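KLLA0E02245p (Kluyveromyces lactis, PDB 4GPS) removes NAD and N7-methylguanosine caps from RNA 5' ends and degrades RNA as a 5'-3' exoribonuclease, using divalent metal ions. Local coordinates at residues L62-F67 and L408-S413; P80-D85 and M314-N319; E105-P110 and E259-I264; N270-L275 and I380-K385. All blocks are in the same frame, centred on the assembly; numbering follows the deposited sequence.

Interaction 1 of 4, residues L62-F67 and L408-S413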
loop_
_atom_site.group_PDB
_atom_site.type_symbol
_atom_site.label_atom_id
_atom_site.label_comp_id
_atom_site.label_asym_id
_atom_site.label_seq_id
_atom_site.Cartn_x
_atom_site.Cartn_y
_atom_site.Cartn_z
ATOM N N LEU A 62 -18.620 7.409 -16.336
ATOM C CA LEU A 62 -18.617 8.644 -15.578
ATOM C C LEU A 62 -17.234 9.260 -15.524
ATOM O O LEU A 62 -16.271 8.614 -15.100
ATOM C CB LEU A 62 -19.074 8.341 -14.159
ATOM C CG LEU A 62 -19.979 9.326 -13.427
ATOM C CD1 LEU A 62 -20.243 8.772 -12.038
ATOM C CD2 LEU A 62 -19.341 10.685 -13.338
ATOM N N SER A 63 -17.124 10.505 -15.971
ATOM C CA SER A 63 -15.849 11.192 -15.919
ATOM C C SER A 63 -15.626 11.629 -14.460
ATOM O O SER A 63 -16.558 12.079 -13.783
ATOM C CB SER A 63 -15.883 12.416 -16.820
ATOM O OG SER A 63 -14.915 13.359 -16.394
ATOM N N CYS A 64 -14.397 11.478 -13.977
ATOM C CA CYS A 64 -14.062 11.860 -12.616
ATOM C C CYS A 64 -12.877 12.783 -12.656
ATOM O O CYS A 64 -12.289 13.058 -11.604
ATOM C CB CYS A 64 -13.690 10.630 -11.778
ATOM S SG CYS A 64 -15.046 9.488 -11.482
ATOM N N LYS A 65 -12.524 13.259 -13.858
ATOM C CA LYS A 65 -11.370 14.149 -14.034
ATOM C C LYS A 65 -11.491 15.511 -13.361
ATOM O O LYS A 65 -10.483 16.171 -13.093
ATOM C CB LYS A 65 -11.051 14.386 -15.514
ATOM C CG LYS A 65 -9.648 15.009 -15.721
ATOM C CD LYS A 65 -9.323 15.321 -17.197
ATOM C CE LYS A 65 -9.468 14.087 -18.116
ATOM N NZ LYS A 65 -9.195 14.331 -19.568
ATOM N N LYS A 66 -12.711 15.940 -13.090
ATOM C CA LYS A 66 -12.884 17.222 -12.459
ATOM C C LYS A 66 -13.164 17.078 -10.978
ATOM O O LYS A 66 -13.897 17.864 -10.397
ATOM C CB LYS A 66 -13.996 17.996 -13.169
ATOM C CG LYS A 66 -13.591 18.426 -14.589
ATOM C CD LYS A 66 -14.534 19.454 -15.207
ATOM C CE LYS A 66 -15.887 18.840 -15.539
ATOM N NZ LYS A 66 -16.584 18.250 -14.343
ATOM N N PHE A 67 -12.569 16.057 -10.377
ATOM C CA PHE A 67 -12.732 15.789 -8.958
ATOM C C PHE A 67 -12.178 16.960 -8.151
ATOM O O PHE A 67 -11.128 17.516 -8.459
ATOM C CB PHE A 67 -12.016 14.478 -8.572
ATOM C CG PHE A 67 -10.519 14.563 -8.590
ATOM C CD1 PHE A 67 -9.811 14.871 -7.432
ATOM C CD2 PHE A 67 -9.811 14.371 -9.774
ATOM C CE1 PHE A 67 -8.414 14.990 -7.452
ATOM C CE2 PHE A 67 -8.407 14.485 -9.809
ATOM C CZ PHE A 67 -7.709 14.796 -8.641
ATOM N N LEU A 408 -9.012 9.520 -16.134
ATOM C CA LEU A 408 -9.843 9.436 -14.947
ATOM C C LEU A 408 -11.314 9.211 -15.273
ATOM O O LEU A 408 -12.193 9.611 -14.512
ATOM C CB LEU A 408 -9.673 10.671 -14.069
ATOM C CG LEU A 408 -8.192 10.948 -13.778
ATOM C CD1 LEU A 408 -8.079 12.055 -12.730
ATOM C CD2 LEU A 408 -7.509 9.676 -13.291
ATOM N N THR A 409 -11.598 8.585 -16.408
ATOM C CA THR A 409 -12.989 8.269 -16.702
ATOM C C THR A 409 -13.287 6.891 -16.091
ATOM O O THR A 409 -12.626 5.892 -16.411
ATOM C CB THR A 409 -13.272 8.220 -18.204
ATOM O OG1 THR A 409 -13.305 9.556 -18.716
ATOM C CG2 THR A 409 -14.622 7.542 -18.473
ATOM N N LEU A 410 -14.279 6.849 -15.207
ATOM C CA LEU A 410 -14.676 5.631 -14.524
ATOM C C LEU A 410 -15.693 4.822 -15.331
ATOM O O LEU A 410 -16.679 5.371 -15.790
ATOM C CB LEU A 410 -15.291 5.997 -13.149
ATOM C CG LEU A 410 -16.108 4.905 -12.442
ATOM C CD1 LEU A 410 -15.155 3.789 -12.040
ATOM C CD2 LEU A 410 -16.856 5.465 -11.233
ATOM N N SER A 411 -15.446 3.522 -15.490
ATOM C CA SER A 411 -16.356 2.608 -16.205
ATOM C C SER A 411 -16.775 1.407 -15.354
ATOM O O SER A 411 -15.921 0.676 -14.859
ATOM C CB SER A 411 -15.707 2.070 -17.476
ATOM O OG SER A 411 -15.925 2.959 -18.535
ATOM N N ILE A 412 -18.081 1.204 -15.199
ATOM C CA ILE A 412 -18.608 0.083 -14.421
ATOM C C ILE A 412 -19.633 -0.720 -15.240
ATOM O O ILE A 412 -20.639 -0.193 -15.705
ATOM C CB ILE A 412 -19.309 0.550 -13.119
ATOM C CG1 ILE A 412 -18.366 1.415 -12.288
ATOM C CG2 ILE A 412 -19.693 -0.660 -12.282
ATOM C CD1 ILE A 412 -18.950 1.879 -10.949
ATOM N N SER A 413 -19.374 -2.001 -15.426
ATOM C CA SER A 413 -20.287 -2.856 -16.171
ATOM C C SER A 413 -20.345 -4.175 -15.420
ATOM O O SER A 413 -19.357 -4.607 -14.820
ATOM C CB SER A 413 -19.779 -3.065 -17.589
ATOM O OG SER A 413 -18.408 -3.357 -17.545
HETATM O O HOH W 1 -12.454 11.664 -17.392
#
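Leu410 N gives its hydrogen to Leu62 O at 2.7 Å, the shortest backbone bond between 62-67 and 408-413. The return bond, from Leu62 N to Leu410 O, is straighter, with an N-H...O angle of 159°, and together the two make Leu62 and Leu410 an antiparallel hydrogen-bonded pair. One step on, Ser63 and Thr409 form a non-hydrogen-bonded pair whose hydroxyls lie on the same face of the sheet; a water links them, 2.6 Å from Thr409 OG1 and 3.2 Å from Ser63 OG. Past the end of the first strand the pairing is prolonged by Cys64 N, which reaches Leu408 O at 2.9 Å. The other face, carrying Leu62 and Leu410, is apolar. Cys64 SG sits 3.9 Å from Leu410 CB, and Val383 of helix 370-393 packs against both residues. Leu408 serves the turn instead: its CD1 branch approaches Phe67 CE2 at 3.8 Å, neither squarely over the face nor at the edge. Phe67 CG stands between its own backbone N and carbonyl carbon (chi1 71°), which sets the ring beside Leu408, while Trp376 meets that ring edge-to-face. Strand 60-63 thus adds antiparallel to the last strand of the chain, 409-414, which itself pairs on with 399-404, and the N-terminal strand then leads into a type I turn from Cys64 to Phe67.

Interaction 2 of 4, residues P80-D85 and M314-N319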
loop_
_atom_site.group_PDB
_atom_site.type_symbol
_atom_site.label_atom_id
_atom_site.label_comp_id
_atom_site.label_asym_id
_atom_site.label_seq_id
_atom_site.Cartn_x
_atom_site.Cartn_y
_atom_site.Cartn_z
ATOM N N PRO A 80 -1.081 14.677 5.929
ATOM C CA PRO A 80 -2.492 14.424 6.205
ATOM C C PRO A 80 -2.645 12.924 6.463
ATOM O O PRO A 80 -1.718 12.148 6.217
ATOM C CB PRO A 80 -3.177 14.875 4.907
ATOM C CG PRO A 80 -2.158 14.551 3.883
ATOM C CD PRO A 80 -0.896 15.084 4.529
ATOM N N LYS A 81 -3.779 12.505 7.001
ATOM C CA LYS A 81 -3.986 11.069 7.212
ATOM C C LYS A 81 -5.036 10.612 6.190
ATOM O O LYS A 81 -6.000 11.325 5.945
ATOM C CB LYS A 81 -4.449 10.783 8.646
ATOM C CG LYS A 81 -3.297 10.530 9.617
ATOM C CD LYS A 81 -3.839 10.122 10.998
ATOM C CE LYS A 81 -2.804 10.308 12.135
ATOM N NZ LYS A 81 -1.665 9.325 12.082
ATOM N N LEU A 82 -4.834 9.454 5.569
ATOM C CA LEU A 82 -5.804 8.989 4.592
ATOM C C LEU A 82 -7.029 8.422 5.296
ATOM O O LEU A 82 -8.166 8.645 4.870
ATOM C CB LEU A 82 -5.179 7.948 3.671
ATOM C CG LEU A 82 -4.050 8.506 2.798
ATOM C CD1 LEU A 82 -3.425 7.374 1.978
ATOM C CD2 LEU A 82 -4.588 9.624 1.880
ATOM N N LEU A 83 -6.793 7.722 6.397
ATOM C CA LEU A 83 -7.873 7.111 7.175
ATOM C C LEU A 83 -7.891 7.671 8.583
ATOM O O LEU A 83 -6.869 8.113 9.086
ATOM C CB LEU A 83 -7.678 5.588 7.226
ATOM C CG LEU A 83 -7.805 4.895 5.863
ATOM C CD1 LEU A 83 -7.364 3.439 5.970
ATOM C CD2 LEU A 83 -9.274 5.030 5.358
ATOM N N THR A 84 -9.055 7.693 9.214
ATOM C CA THR A 84 -9.138 8.176 10.591
ATOM C C THR A 84 -9.506 6.986 11.496
ATOM O O THR A 84 -10.225 6.079 11.081
ATOM C CB THR A 84 -10.168 9.345 10.716
ATOM O OG1 THR A 84 -11.380 8.996 10.054
ATOM C CG2 THR A 84 -9.650 10.590 10.028
ATOM N N ASP A 85 -8.990 6.975 12.722
ATOM C CA ASP A 85 -9.252 5.891 13.682
ATOM C C ASP A 85 -8.749 4.590 13.104
ATOM O O ASP A 85 -9.340 3.546 13.271
ATOM C CB ASP A 85 -10.750 5.742 14.012
ATOM C CG ASP A 85 -11.326 6.966 14.749
ATOM O OD1 ASP A 85 -10.543 7.724 15.400
ATOM O OD2 ASP A 85 -12.569 7.156 14.681
ATOM N N MET A 314 4.917 4.946 -1.895
ATOM C CA MET A 314 5.530 4.576 -0.621
ATOM C C MET A 314 4.756 5.301 0.504
ATOM O O MET A 314 4.358 4.710 1.517
ATOM C CB MET A 314 6.977 5.066 -0.660
ATOM C CG MET A 314 7.978 4.290 0.064
ATOM S SD MET A 314 9.664 4.845 -0.375
ATOM C CE MET A 314 9.957 3.875 -1.905
ATOM N N TRP A 315 4.581 6.603 0.323
ATOM C CA TRP A 315 3.854 7.397 1.274
ATOM C C TRP A 315 2.429 6.839 1.425
ATOM O O TRP A 315 1.975 6.644 2.548
ATOM C CB TRP A 315 3.793 8.850 0.793
ATOM C CG TRP A 315 2.915 9.727 1.651
ATOM C CD1 TRP A 315 3.235 10.282 2.872
ATOM C CD2 TRP A 315 1.557 10.080 1.396
ATOM N NE1 TRP A 315 2.159 10.943 3.385
ATOM C CE2 TRP A 315 1.110 10.841 2.506
ATOM C CE3 TRP A 315 0.662 9.822 0.341
ATOM C CZ2 TRP A 315 -0.196 11.354 2.588
ATOM C CZ3 TRP A 315 -0.643 10.332 0.427
ATOM C CH2 TRP A 315 -1.053 11.088 1.544
ATOM N N ILE A 316 1.715 6.591 0.318
ATOM C CA ILE A 316 0.343 6.073 0.429
ATOM C C ILE A 316 0.365 4.739 1.142
ATOM O O ILE A 316 -0.492 4.459 1.971
ATOM C CB ILE A 316 -0.297 5.827 -0.918
ATOM C CG1 ILE A 316 -0.384 7.143 -1.691
ATOM C CG2 ILE A 316 -1.682 5.190 -0.726
ATOM C CD1 ILE A 316 -0.650 6.940 -3.154
ATOM N N GLN A 317 1.369 3.929 0.820
ATOM C CA GLN A 317 1.506 2.605 1.415
ATOM C C GLN A 317 1.605 2.614 2.943
ATOM O O GLN A 317 0.878 1.888 3.617
ATOM C CB GLN A 317 2.700 1.889 0.797
ATOM C CG GLN A 317 3.090 0.629 1.475
ATOM C CD GLN A 317 4.446 0.108 0.999
ATOM O OE1 GLN A 317 5.016 -0.796 1.604
ATOM N NE2 GLN A 317 4.958 0.673 -0.084
ATOM N N THR A 318 2.472 3.433 3.510
ATOM C CA THR A 318 2.573 3.435 4.956
ATOM C C THR A 318 1.488 4.279 5.587
ATOM O O THR A 318 0.998 3.958 6.679
ATOM C CB THR A 318 3.952 3.891 5.449
ATOM O OG1 THR A 318 4.316 5.109 4.818
ATOM C CG2 THR A 318 5.002 2.814 5.133
ATOM N N ASN A 319 1.061 5.323 4.882
ATOM C CA ASN A 319 0.017 6.168 5.437
ATOM C C ASN A 319 -1.316 5.454 5.641
ATOM O O ASN A 319 -2.121 5.894 6.445
ATOM C CB ASN A 319 -0.207 7.406 4.585
ATOM C CG ASN A 319 -0.916 8.486 5.347
ATOM O OD1 ASN A 319 -2.078 8.741 5.135
ATOM N ND2 ASN A 319 -0.211 9.103 6.276
HETATM O O HOH W 2 -4.230 7.127 7.617
#
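The C-terminal end of helix 305-319, which carries Gln317, a probable substrate-binding residue, is met by the loop leading to strand 86-95, where Leu82 of the loop meets Asn319 and Trp315 of the helix. Asn319 OD1 accepts from Leu82 N at 2.9 Å, the donor lying nearly in line with the side-chain C=O. The other arm of the same amide, ND2, makes a weak hydrogen bond to Pro80 O at 3.4 Å. CG of Asn319 lies anti to the backbone N (chi1 -161°), which carries the amide out to the loop backbone. A water completes the clasp, donating to Asn319 O and accepting from Leu83 N. Beside this polar grip, Leu82 splits its branches: CD2 comes to Trp315 CH2 at 3.8 Å and CD1 to Ile316 CG2 at 3.9 Å. Pro80 CG reaches Trp315 CZ2 at 4.0 Å, the two side chains crossing at about a right angle, while the indole NE1 is hydrogen-bonded to Thr79 OG1. Replacing Asn319 by an alanine takes away both amide bonds and would probably leave Leu82 N and Pro80 O without these partners, the loop freer to shift. One amide, using both its acceptor and its donor, thus substitutes for regular backbone pairing where a loop meets a helix.

Interaction 3 of 4, residues E105-P110 and E259-I264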
loop_
_atom_site.group_PDB
_atom_site.type_symbol
_atom_site.label_atom_id
_atom_site.label_comp_id
_atom_site.label_asym_id
_atom_site.label_seq_id
_atom_site.Cartn_x
_atom_site.Cartn_y
_atom_site.Cartn_z
ATOM N N GLU A 105 -2.196 -13.795 18.584
ATOM C CA GLU A 105 -1.225 -14.260 19.593
ATOM C C GLU A 105 -0.487 -15.526 19.142
ATOM O O GLU A 105 0.541 -15.885 19.702
ATOM C CB GLU A 105 -1.916 -14.512 20.949
ATOM C CG GLU A 105 -3.133 -15.435 20.863
ATOM C CD GLU A 105 -3.720 -15.794 22.234
ATOM O OE1 GLU A 105 -3.424 -16.897 22.759
ATOM O OE2 GLU A 105 -4.479 -14.966 22.793
ATOM N N ALA A 106 -1.004 -16.183 18.111
ATOM C CA ALA A 106 -0.370 -17.386 17.601
ATOM C C ALA A 106 0.556 -17.116 16.424
ATOM O O ALA A 106 1.344 -17.994 16.060
ATOM C CB ALA A 106 -1.435 -18.415 17.179
ATOM N N SER A 107 0.464 -15.924 15.820
ATOM C CA SER A 107 1.311 -15.609 14.663
ATOM C C SER A 107 2.772 -15.322 15.038
ATOM O O SER A 107 3.097 -14.941 16.183
ATOM C CB SER A 107 0.748 -14.413 13.897
ATOM O OG SER A 107 0.906 -13.216 14.647
ATOM N N ARG A 108 3.647 -15.532 14.064
ATOM C CA ARG A 108 5.076 -15.286 14.251
ATOM C C ARG A 108 5.396 -14.015 13.481
ATOM O O ARG A 108 5.233 -13.961 12.264
ATOM C CB ARG A 108 5.917 -16.449 13.697
ATOM C CG ARG A 108 5.558 -17.791 14.320
ATOM C CD ARG A 108 5.951 -18.932 13.405
ATOM N NE ARG A 108 5.159 -20.127 13.673
ATOM C CZ ARG A 108 4.937 -21.081 12.773
ATOM N NH1 ARG A 108 5.456 -20.967 11.552
ATOM N NH2 ARG A 108 4.190 -22.142 13.081
ATOM N N LYS A 109 5.839 -12.991 14.197
ATOM C CA LYS A 109 6.154 -11.714 13.573
ATOM C C LYS A 109 7.589 -11.714 13.069
ATOM O O LYS A 109 8.505 -11.997 13.816
ATOM C CB LYS A 109 5.956 -10.580 14.583
ATOM C CG LYS A 109 4.931 -10.856 15.694
ATOM C CD LYS A 109 3.505 -10.715 15.217
ATOM C CE LYS A 109 2.530 -10.598 16.394
ATOM N NZ LYS A 109 2.223 -11.878 17.101
ATOM N N PRO A 110 7.801 -11.403 11.786
ATOM C CA PRO A 110 9.177 -11.386 11.261
ATOM C C PRO A 110 9.952 -10.278 11.995
ATOM O O PRO A 110 9.517 -9.119 12.046
ATOM C CB PRO A 110 9.001 -11.070 9.761
ATOM C CG PRO A 110 7.590 -11.438 9.480
ATOM C CD PRO A 110 6.837 -11.018 10.748
ATOM N N GLU A 259 7.250 -18.300 4.650
ATOM C CA GLU A 259 6.171 -17.772 5.489
ATOM C C GLU A 259 5.898 -16.278 5.217
ATOM O O GLU A 259 6.808 -15.513 4.905
ATOM C CB GLU A 259 6.565 -17.988 6.953
ATOM C CG GLU A 259 5.499 -17.720 7.987
ATOM C CD GLU A 259 5.945 -18.146 9.393
ATOM O OE1 GLU A 259 5.208 -17.889 10.373
ATOM O OE2 GLU A 259 7.034 -18.745 9.521
ATOM N N LEU A 260 4.637 -15.877 5.340
ATOM C CA LEU A 260 4.232 -14.491 5.120
ATOM C C LEU A 260 3.468 -13.946 6.331
ATOM O O LEU A 260 2.813 -14.693 7.065
ATOM C CB LEU A 260 3.367 -14.411 3.865
ATOM C CG LEU A 260 4.116 -14.868 2.608
ATOM C CD1 LEU A 260 3.140 -15.223 1.517
ATOM C CD2 LEU A 260 5.077 -13.772 2.161
ATOM N N TYR A 261 3.553 -12.644 6.547
ATOM C CA TYR A 261 2.873 -12.040 7.681
ATOM C C TYR A 261 1.943 -10.894 7.230
ATOM O O TYR A 261 2.312 -10.051 6.415
ATOM C CB TYR A 261 3.903 -11.546 8.689
ATOM C CG TYR A 261 3.291 -10.986 9.946
ATOM C CD1 TYR A 261 2.894 -11.822 10.996
ATOM C CD2 TYR A 261 3.084 -9.610 10.081
ATOM C CE1 TYR A 261 2.312 -11.297 12.141
ATOM C CE2 TYR A 261 2.505 -9.078 11.220
ATOM C CZ TYR A 261 2.121 -9.916 12.241
ATOM O OH TYR A 261 1.527 -9.360 13.342
ATOM N N TYR A 262 0.728 -10.876 7.767
ATOM C CA TYR A 262 -0.262 -9.889 7.382
ATOM C C TYR A 262 -0.919 -9.162 8.551
ATOM O O TYR A 262 -1.260 -9.758 9.592
ATOM C CB TYR A 262 -1.370 -10.567 6.595
ATOM C CG TYR A 262 -0.940 -11.268 5.347
ATOM C CD1 TYR A 262 -0.673 -10.555 4.168
ATOM C CD2 TYR A 262 -0.855 -12.660 5.314
ATOM C CE1 TYR A 262 -0.344 -11.213 2.979
ATOM C CE2 TYR A 262 -0.527 -13.335 4.134
ATOM C CZ TYR A 262 -0.280 -12.602 2.969
ATOM O OH TYR A 262 -0.036 -13.270 1.796
ATOM N N SER A 263 -1.125 -7.866 8.356
ATOM C CA SER A 263 -1.780 -7.050 9.352
ATOM C C SER A 263 -3.110 -6.696 8.715
ATOM O O SER A 263 -3.151 -6.290 7.564
ATOM C CB SER A 263 -0.978 -5.784 9.611
ATOM O OG SER A 263 -1.671 -4.876 10.457
ATOM N N ILE A 264 -4.199 -6.894 9.442
ATOM C CA ILE A 264 -5.502 -6.555 8.923
ATOM C C ILE A 264 -5.891 -5.275 9.643
ATOM O O ILE A 264 -6.028 -5.284 10.863
ATOM C CB ILE A 264 -6.527 -7.652 9.194
ATOM C CG1 ILE A 264 -6.413 -8.797 8.180
ATOM C CG2 ILE A 264 -7.900 -7.109 8.872
ATOM C CD1 ILE A 264 -5.134 -9.411 8.002
#
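Apolar and ring contacts centre on Tyr261, whose side chain projects from strand 259-268 into the curve of 105-110. Pro110 CD packs 3.6 Å from Tyr261 CB, and the backbone of Lys109 lies over one face of the ring, with its CA above it. The bent Lys109 chain passes obliquely by the phenol end, where CD comes to 3.0 Å from Tyr261 OH. At the ring edge, in its plane, Ser107 OG stands 3.5 Å from Tyr261 CE1. The ring reaches this position with CG anti to the backbone N (chi1 -176°). Polar ends are served from outside: Tyr261 OH is hydrogen-bonded to Tyr291 OH, and Ser107 OG to Asn91 OD1. Within the loop, Lys109 NZ bends back to make a weak hydrogen bond to Ser107 O. Charge contributes a loose salt bridge, in which Arg108 NH1 lies 3.3 Å from Glu259 OE1 and 3.4 Å from Glu259 OE2, both hydrogen bonds being weak. The guanidinium and carboxylate planes stand 90° apart, not side by side as in a paired bidentate bridge, and Glu259 is poorly ordered, which fits a modest attraction at an exposed margin. The arrangement is that of a loop laid over a strand by one aromatic side chain, on the nuclease sheet close to the catalytic metal site: the side chain of Pro110 is about 6 Å from that of metal-binding Asp282.

Interaction 4 of 4, residues N270-L275 and I380-K385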
loop_
_atom_site.group_PDB
_atom_site.type_symbol
_atom_site.label_atom_id
_atom_site.label_comp_id
_atom_site.label_asym_id
_atom_site.label_seq_id
_atom_site.Cartn_x
_atom_site.Cartn_y
_atom_site.Cartn_z
ATOM N N ASN A 270 -14.849 7.987 5.387
ATOM C CA ASN A 270 -16.025 8.859 5.324
ATOM C C ASN A 270 -16.992 8.663 6.442
ATOM O O ASN A 270 -16.885 7.750 7.231
ATOM C CB ASN A 270 -16.876 8.523 4.094
ATOM C CG ASN A 270 -16.644 9.442 3.016
ATOM O OD1 ASN A 270 -15.785 10.314 3.137
ATOM N ND2 ASN A 270 -17.378 9.293 1.935
ATOM N N ASP A 271 -18.017 9.493 6.410
ATOM C CA ASP A 271 -19.091 9.360 7.347
ATOM C C ASP A 271 -19.951 8.226 6.794
ATOM O O ASP A 271 -20.858 7.752 7.459
ATOM C CB ASP A 271 -19.879 10.660 7.416
ATOM C CG ASP A 271 -19.355 11.591 8.493
ATOM O OD1 ASP A 271 -19.733 12.784 8.476
ATOM O OD2 ASP A 271 -18.575 11.125 9.365
ATOM N N GLU A 272 -19.652 7.781 5.571
ATOM C CA GLU A 272 -20.432 6.701 4.963
ATOM C C GLU A 272 -19.581 5.478 4.589
ATOM O O GLU A 272 -20.113 4.393 4.321
ATOM C CB GLU A 272 -21.120 7.212 3.694
ATOM C CG GLU A 272 -22.152 8.309 3.891
ATOM C CD GLU A 272 -22.563 8.959 2.577
ATOM O OE1 GLU A 272 -22.665 8.254 1.549
ATOM O OE2 GLU A 272 -22.796 10.188 2.567
ATOM N N ILE A 273 -18.262 5.650 4.625
ATOM C CA ILE A 273 -17.342 4.617 4.180
ATOM C C ILE A 273 -16.189 4.214 5.122
ATOM O O ILE A 273 -15.494 5.075 5.628
ATOM C CB ILE A 273 -16.709 5.100 2.835
ATOM C CG1 ILE A 273 -17.795 5.258 1.780
ATOM C CG2 ILE A 273 -15.583 4.163 2.388
ATOM C CD1 ILE A 273 -17.291 6.043 0.538
ATOM N N ASP A 274 -15.993 2.906 5.334
ATOM C CA ASP A 274 -14.876 2.389 6.133
ATOM C C ASP A 274 -14.090 1.489 5.191
ATOM O O ASP A 274 -14.617 1.062 4.171
ATOM C CB ASP A 274 -15.312 1.503 7.327
ATOM C CG ASP A 274 -15.820 2.296 8.506
ATOM O OD1 ASP A 274 -15.481 3.487 8.608
ATOM O OD2 ASP A 274 -16.561 1.716 9.333
ATOM N N LEU A 275 -12.846 1.184 5.561
ATOM C CA LEU A 275 -12.000 0.295 4.792
ATOM C C LEU A 275 -11.456 -0.815 5.700
ATOM O O LEU A 275 -11.021 -0.540 6.819
ATOM C CB LEU A 275 -10.806 1.050 4.213
ATOM C CG LEU A 275 -10.941 2.050 3.081
ATOM C CD1 LEU A 275 -9.564 2.126 2.384
ATOM C CD2 LEU A 275 -12.033 1.635 2.102
ATOM N N ILE A 380 -13.170 9.342 -5.555
ATOM C CA ILE A 380 -13.613 8.097 -6.216
ATOM C C ILE A 380 -14.183 7.106 -5.276
ATOM O O ILE A 380 -15.022 6.322 -5.695
ATOM C CB ILE A 380 -12.530 7.265 -7.008
ATOM C CG1 ILE A 380 -11.152 7.715 -6.614
ATOM C CG2 ILE A 380 -12.853 7.210 -8.509
ATOM C CD1 ILE A 380 -10.727 7.009 -5.409
ATOM N N PHE A 381 -13.738 7.077 -4.021
ATOM C CA PHE A 381 -14.377 6.090 -3.176
ATOM C C PHE A 381 -15.851 6.396 -2.939
ATOM O O PHE A 381 -16.660 5.484 -2.895
ATOM C CB PHE A 381 -13.594 5.858 -1.886
ATOM C CG PHE A 381 -12.546 4.803 -2.033
ATOM C CD1 PHE A 381 -12.882 3.464 -1.934
ATOM C CD2 PHE A 381 -11.224 5.145 -2.325
ATOM C CE1 PHE A 381 -11.911 2.472 -2.117
ATOM C CE2 PHE A 381 -10.265 4.180 -2.510
ATOM C CZ PHE A 381 -10.600 2.833 -2.406
ATOM N N GLN A 382 -16.203 7.674 -2.861
ATOM C CA GLN A 382 -17.590 8.058 -2.668
ATOM C C GLN A 382 -18.312 7.780 -3.982
ATOM O O GLN A 382 -19.420 7.246 -4.006
ATOM C CB GLN A 382 -17.689 9.546 -2.303
ATOM C CG GLN A 382 -19.101 10.033 -1.958
ATOM C CD GLN A 382 -19.711 9.284 -0.775
ATOM O OE1 GLN A 382 -18.994 8.803 0.094
ATOM N NE2 GLN A 382 -21.040 9.190 -0.743
ATOM N N VAL A 383 -17.675 8.119 -5.094
ATOM C CA VAL A 383 -18.290 7.858 -6.385
ATOM C C VAL A 383 -18.507 6.331 -6.558
ATOM O O VAL A 383 -19.615 5.888 -6.908
ATOM C CB VAL A 383 -17.412 8.467 -7.513
ATOM C CG1 VAL A 383 -17.884 7.997 -8.875
ATOM C CG2 VAL A 383 -17.456 10.002 -7.421
ATOM N N LEU A 384 -17.474 5.532 -6.282
ATOM C CA LEU A 384 -17.571 4.072 -6.396
ATOM C C LEU A 384 -18.650 3.456 -5.487
ATOM O O LEU A 384 -19.384 2.554 -5.902
ATOM C CB LEU A 384 -16.229 3.408 -6.075
ATOM C CG LEU A 384 -15.125 3.571 -7.107
ATOM C CD1 LEU A 384 -13.792 3.191 -6.517
ATOM C CD2 LEU A 384 -15.440 2.717 -8.327
ATOM N N LYS A 385 -18.751 3.947 -4.254
ATOM C CA LYS A 385 -19.733 3.408 -3.327
ATOM C C LYS A 385 -21.162 3.672 -3.777
ATOM O O LYS A 385 -21.969 2.749 -3.873
ATOM C CB LYS A 385 -19.517 3.985 -1.939
ATOM C CG LYS A 385 -20.341 3.271 -0.899
ATOM C CD LYS A 385 -21.624 3.985 -0.606
ATOM C CE LYS A 385 -21.376 5.175 0.286
ATOM N NZ LYS A 385 -22.672 5.697 0.791
#
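Gln382 and Lys385 both come in roughly perpendicular to Glu272, and the amide plane of the glutamine is likewise perpendicular to the carboxylate. Both converge on one oxygen of Glu272. Glu272 OE1 accepts from Lys385 NZ at 2.7 Å through its anti lone pair, in a salt bridge, and from Gln382 NE2 at 3.0 Å. The amide donor comes from above the carboxylate plane, 49° out of it, yet the oxygen lies nearly in the plane of the Gln382 amide and the bond is straight, at 163°. The lysine gets there by folding: bends at chi2 and chi3 carry NZ round to the carboxylate. Beneath these polar ends the chains of Ile273 and Lys385 run antiparallel alongside one another, with Ile273 CG1 3.9 Å from Lys385 CE, while Ile273 CD1 lies 3.3 Å from Gln382 OE1. Farther along the strand, Leu275 CD2 approaches Phe381 CE1 at 4.3 Å. A leucine in place of Gln382 is likely to deprive Glu272 OE1 of one of its two donors and leave the carboxylate freer to turn about its salt bridge. Strand 273-275 and helix segment 380-385 run at 107° to each other, their axes 10.3 Å apart at closest. Strand 176-181 pairs with the strand and sends Phe178 edge-to-face to Phe381, whose ring also touches Ile185 and Ile188 of helix 182-190.

In the fold
Helix 370-393 joins most of the set. Interactions 1 and 4, with centres about 15 Å apart, meet on it: Leu410 CD2 packs 3.6 Å from Val383 CG1. Interaction 2 reaches interaction 4 through Leu83 CD2, 4.1 Å from Leu275 CG. Interaction 3 touches none of the others, but its strand 259-268 pairs with strand 273-285, which begins in interaction 4 and runs on to metal-binding Asp282. Interactions 2 and 3, centres about 21 Å apart, lie closest to the catalytic centre: interaction 2 holds Gln317, probably substrate-binding, and between side chains Asn319 is about 9 Å from metal-binding Glu293 and Pro110 of interaction 3 about 6 Å from Asp282. Interactions 1 and 4 lie away from it.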